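Local coordinates for lipase (Acinetobacter baumannii, PDB 4OPM), which probably hydrolyses ester bonds of lipids as a triacylglycerol lipase of the alpha/beta hydrolase fold, at residues K164-S169 and N175-Q180. Residues are numbered along the deposited sequence; the frame is centred on the assembly and turned at random. Where two conformers were deposited one is given.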
ATOM      1  N   LYS A 164       4.720 -17.110   3.775  1.00 22.36           N
ATOM      2  CA  LYS A 164       5.579 -17.748   2.769  1.00 22.53           C
ATOM      3  C   LYS A 164       4.753 -18.461   1.681  1.00 27.23           C
ATOM      4  O   LYS A 164       5.233 -18.588   0.555  1.00 27.27           O
ATOM      5  CB  LYS A 164       6.556 -18.737   3.421  1.00 24.38           C
ATOM      6  CG  LYS A 164       7.628 -18.033   4.235  1.00 33.05           C
ATOM      7  CD  LYS A 164       8.491 -19.039   4.983  1.00 44.69           C
ATOM      8  CE  LYS A 164       9.537 -18.362   5.827  1.00 58.63           C
ATOM      9  NZ  LYS A 164      10.679 -17.884   5.002  1.00 71.38           N
ATOM     10  N   GLN A 165       3.514 -18.916   2.015  1.00 23.76           N
ATOM     11  CA  GLN A 165       2.613 -19.591   1.058  1.00 23.26           C
ATOM     12  C   GLN A 165       2.074 -18.620   0.006  1.00 25.93           C
ATOM     13  O   GLN A 165       1.553 -19.053  -1.027  1.00 24.61           O
ATOM     14  CB  GLN A 165       1.432 -20.249   1.792  1.00 24.28           C
ATOM     15  CG  GLN A 165       1.850 -21.327   2.807  1.00 25.72           C
ATOM     16  CD  GLN A 165       0.690 -22.093   3.389  1.00 35.50           C
ATOM     17  OE1 GLN A 165      -0.473 -21.678   3.337  1.00 28.07           O
ATOM     18  NE2 GLN A 165       0.995 -23.219   4.004  1.00 31.65           N
ATOM     19  N   LEU A 166       2.179 -17.309   0.282  1.00 22.03           N
ATOM     20  CA  LEU A 166       1.685 -16.249  -0.596  1.00 21.27           C
ATOM     21  C   LEU A 166       2.778 -15.700  -1.531  1.00 25.10           C
ATOM     22  O   LEU A 166       2.489 -14.834  -2.371  1.00 24.68           O
ATOM     23  CB  LEU A 166       1.080 -15.112   0.255  1.00 20.76           C
ATOM     24  CG  LEU A 166      -0.094 -15.495   1.177  1.00 24.57           C
ATOM     25  CD1 LEU A 166      -0.586 -14.293   1.944  1.00 24.56           C
ATOM     26  CD2 LEU A 166      -1.233 -16.154   0.406  1.00 25.39           C
ATOM     27  N   LEU A 167       4.018 -16.203  -1.389  1.00 23.98           N
ATOM     28  CA  LEU A 167       5.161 -15.808  -2.220  0.50 24.25           C
ATOM     29  C   LEU A 167       4.986 -16.290  -3.653  1.00 27.32           C
ATOM     30  O   LEU A 167       4.605 -17.445  -3.863  1.00 27.41           O
ATOM     31  CB  LEU A 167       6.449 -16.407  -1.643  0.50 25.39           C
ATOM     32  CG  LEU A 167       7.304 -15.538  -0.739  0.50 31.03           C
ATOM     33  CD1 LEU A 167       6.515 -14.919   0.410  0.50 30.97           C
ATOM     34  CD2 LEU A 167       8.462 -16.330  -0.205  0.50 35.37           C
ATOM     35  N   VAL A 168       5.269 -15.429  -4.635  1.00 21.76           N
ATOM     36  CA  VAL A 168       5.185 -15.792  -6.055  0.60 20.31           C
ATOM     37  C   VAL A 168       6.618 -16.106  -6.519  1.00 25.96           C
ATOM     38  O   VAL A 168       7.398 -15.169  -6.746  1.00 25.12           O
ATOM     39  CB  VAL A 168       4.497 -14.695  -6.915  0.60 21.90           C
ATOM     40  CG1 VAL A 168       4.443 -15.108  -8.388  0.60 21.15           C
ATOM     41  CG2 VAL A 168       3.088 -14.381  -6.391  0.60 20.85           C
ATOM     42  N   SER A 169       6.974 -17.399  -6.608  1.00 24.85           N
ATOM     43  CA  SER A 169       8.322 -17.853  -6.957  0.50 25.86           C
ATOM     44  C   SER A 169       8.351 -18.713  -8.222  1.00 31.58           C
ATOM     45  O   SER A 169       9.428 -18.927  -8.796  1.00 32.87           O
ATOM     46  CB  SER A 169       8.908 -18.664  -5.800  0.50 29.46           C
ATOM     47  OG  SER A 169       8.661 -18.062  -4.540  0.50 37.14           O
ATOM     48  N   ASN A 175      -1.811 -16.919  -9.635  1.00 21.29           N
ATOM     49  CA  ASN A 175      -3.222 -17.307  -9.575  1.00 21.89           C
ATOM     50  C   ASN A 175      -3.615 -17.717  -8.150  1.00 25.01           C
ATOM     51  O   ASN A 175      -4.693 -17.333  -7.680  1.00 24.31           O
ATOM     52  CB  ASN A 175      -3.544 -18.430 -10.558  1.00 24.68           C
ATOM     53  CG  ASN A 175      -4.037 -17.910 -11.890  1.00 49.53           C
ATOM     54  OD1 ASN A 175      -3.476 -18.218 -12.943  1.00 43.42           O
ATOM     55  ND2 ASN A 175      -5.092 -17.095 -11.877  1.00 42.11           N
ATOM     56  N   TYR A 176      -2.723 -18.452  -7.448  1.00 21.79           N
ATOM     57  CA  TYR A 176      -2.972 -18.857  -6.061  1.00 21.19           C
ATOM     58  C   TYR A 176      -3.094 -17.613  -5.162  1.00 22.80           C
ATOM     59  O   TYR A 176      -4.033 -17.506  -4.361  1.00 21.54           O
ATOM     60  CB  TYR A 176      -1.855 -19.793  -5.539  1.00 22.72           C
ATOM     61  CG  TYR A 176      -2.096 -20.208  -4.103  1.00 22.67           C
ATOM     62  CD1 TYR A 176      -3.018 -21.204  -3.790  1.00 24.46           C
ATOM     63  CD2 TYR A 176      -1.475 -19.537  -3.050  1.00 23.22           C
ATOM     64  CE1 TYR A 176      -3.290 -21.548  -2.466  1.00 22.38           C
ATOM     65  CE2 TYR A 176      -1.734 -19.880  -1.720  1.00 23.81           C
ATOM     66  CZ  TYR A 176      -2.648 -20.881  -1.436  1.00 26.63           C
ATOM     67  OH  TYR A 176      -2.923 -21.221  -0.136  1.00 24.27           O
ATOM     68  N   LEU A 177      -2.144 -16.675  -5.303  1.00 20.33           N
ATOM     69  CA  LEU A 177      -2.136 -15.434  -4.520  1.00 19.77           C
ATOM     70  C   LEU A 177      -3.429 -14.642  -4.724  1.00 21.08           C
ATOM     71  O   LEU A 177      -4.035 -14.216  -3.737  1.00 19.37           O
ATOM     72  CB  LEU A 177      -0.922 -14.554  -4.873  1.00 19.63           C
ATOM     73  CG  LEU A 177      -0.837 -13.207  -4.138  1.00 23.12           C
ATOM     74  CD1 LEU A 177      -0.625 -13.409  -2.640  1.00 23.82           C
ATOM     75  CD2 LEU A 177       0.259 -12.336  -4.715  1.00 23.46           C
ATOM     76  N   LEU A 178      -3.864 -14.477  -5.986  1.00 18.05           N
ATOM     77  CA  LEU A 178      -5.089 -13.723  -6.300  1.00 18.41           C
ATOM     78  C   LEU A 178      -6.311 -14.336  -5.622  1.00 20.62           C
ATOM     79  O   LEU A 178      -7.184 -13.591  -5.162  1.00 20.57           O
ATOM     80  CB  LEU A 178      -5.333 -13.632  -7.811  1.00 19.39           C
ATOM     81  CG  LEU A 178      -4.256 -12.920  -8.637  1.00 25.63           C
ATOM     82  CD1 LEU A 178      -4.482 -13.133 -10.120  1.00 27.32           C
ATOM     83  CD2 LEU A 178      -4.227 -11.458  -8.354  1.00 30.84           C
ATOM     84  N   LYS A 179      -6.353 -15.684  -5.528  1.00 18.51           N
ATOM     85  CA  LYS A 179      -7.458 -16.412  -4.884  1.00 18.41           C
ATOM     86  C   LYS A 179      -7.499 -16.129  -3.380  1.00 22.52           C
ATOM     87  O   LYS A 179      -8.562 -16.258  -2.768  1.00 22.74           O
ATOM     88  CB  LYS A 179      -7.357 -17.926  -5.134  1.00 21.34           C
ATOM     89  CG  LYS A 179      -7.809 -18.313  -6.544  1.00 38.15           C
ATOM     90  CD  LYS A 179      -7.565 -19.792  -6.850  1.00 53.26           C
ATOM     91  CE  LYS A 179      -8.283 -20.265  -8.098  1.00 65.21           C
ATOM     92  NZ  LYS A 179      -7.647 -19.767  -9.347  1.00 75.32           N
ATOM     93  N   GLN A 180      -6.350 -15.757  -2.780  1.00 18.29           N
ATOM     94  CA  GLN A 180      -6.318 -15.463  -1.345  1.00 17.08           C
ATOM     95  C   GLN A 180      -6.510 -13.986  -1.052  1.00 19.38           C
ATOM     96  O   GLN A 180      -7.007 -13.643   0.019  1.00 19.56           O
ATOM     97  CB  GLN A 180      -4.985 -15.921  -0.685  1.00 18.25           C
ATOM     98  CG  GLN A 180      -4.474 -17.333  -1.049  1.00 20.38           C
ATOM     99  CD  GLN A 180      -5.535 -18.398  -1.200  1.00 27.78           C
ATOM    100  OE1 GLN A 180      -5.604 -19.074  -2.232  1.00 25.90           O
ATOM    101  NE2 GLN A 180      -6.397 -18.559  -0.204  1.00 18.82           N
TER
HETATM  102  O   HOH W   1      -1.867 -19.787   1.835  1.00 24.10           O
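In the helical insertion between strands 137-143 and 237-242 of this alpha/beta hydrolase, consistent with the cap domain of such enzymes, the 3-10 turn ending at L166 and the loop behind it lie against helix 173-181, with the side chain of L166 touching L177 and Q180. The nearest CA atoms across the contact are those of L166 and L177, 5.5 Å apart. CG of L177 stands anti to its backbone N (chi1 178°), which carries the branched end toward the other segment, CD1 to the turn and CD2 to the loop that follows. CD1 reaches the backbone O of L166 at 3.4 Å and sits 3.8 Å from L166 CB, while CD2 meets CG2 of the buried V168 at 3.9 Å, the two side chains crossing at about a right angle. L166 answers with its other end: CD2 lies 3.7 Å from CG of Q180, against the aliphatic base of that side chain, and passes more loosely by the Y176 ring. Beyond L177, M200 of helix 190-220 adds a further apolar neighbour, and I247 touches both L166 and Q180. At the outer side the carbonyl O of Q165 comes obliquely to the Y176 ring, 3.5 Å from CE2. Here the polar link is indirect. A water in the plane of the ring, at its edge, donates to Q165 OE1 at 2.8 Å and is hydrogen-bonded to Y176 OH at 2.7 Å, joining the amide and the phenol. Leucine methyls and a valine thus set the spacing of turn and helix in the inner part of this surface contact through non-directional packing, while the directional, polar link is supplied by a water between two exposed side chains.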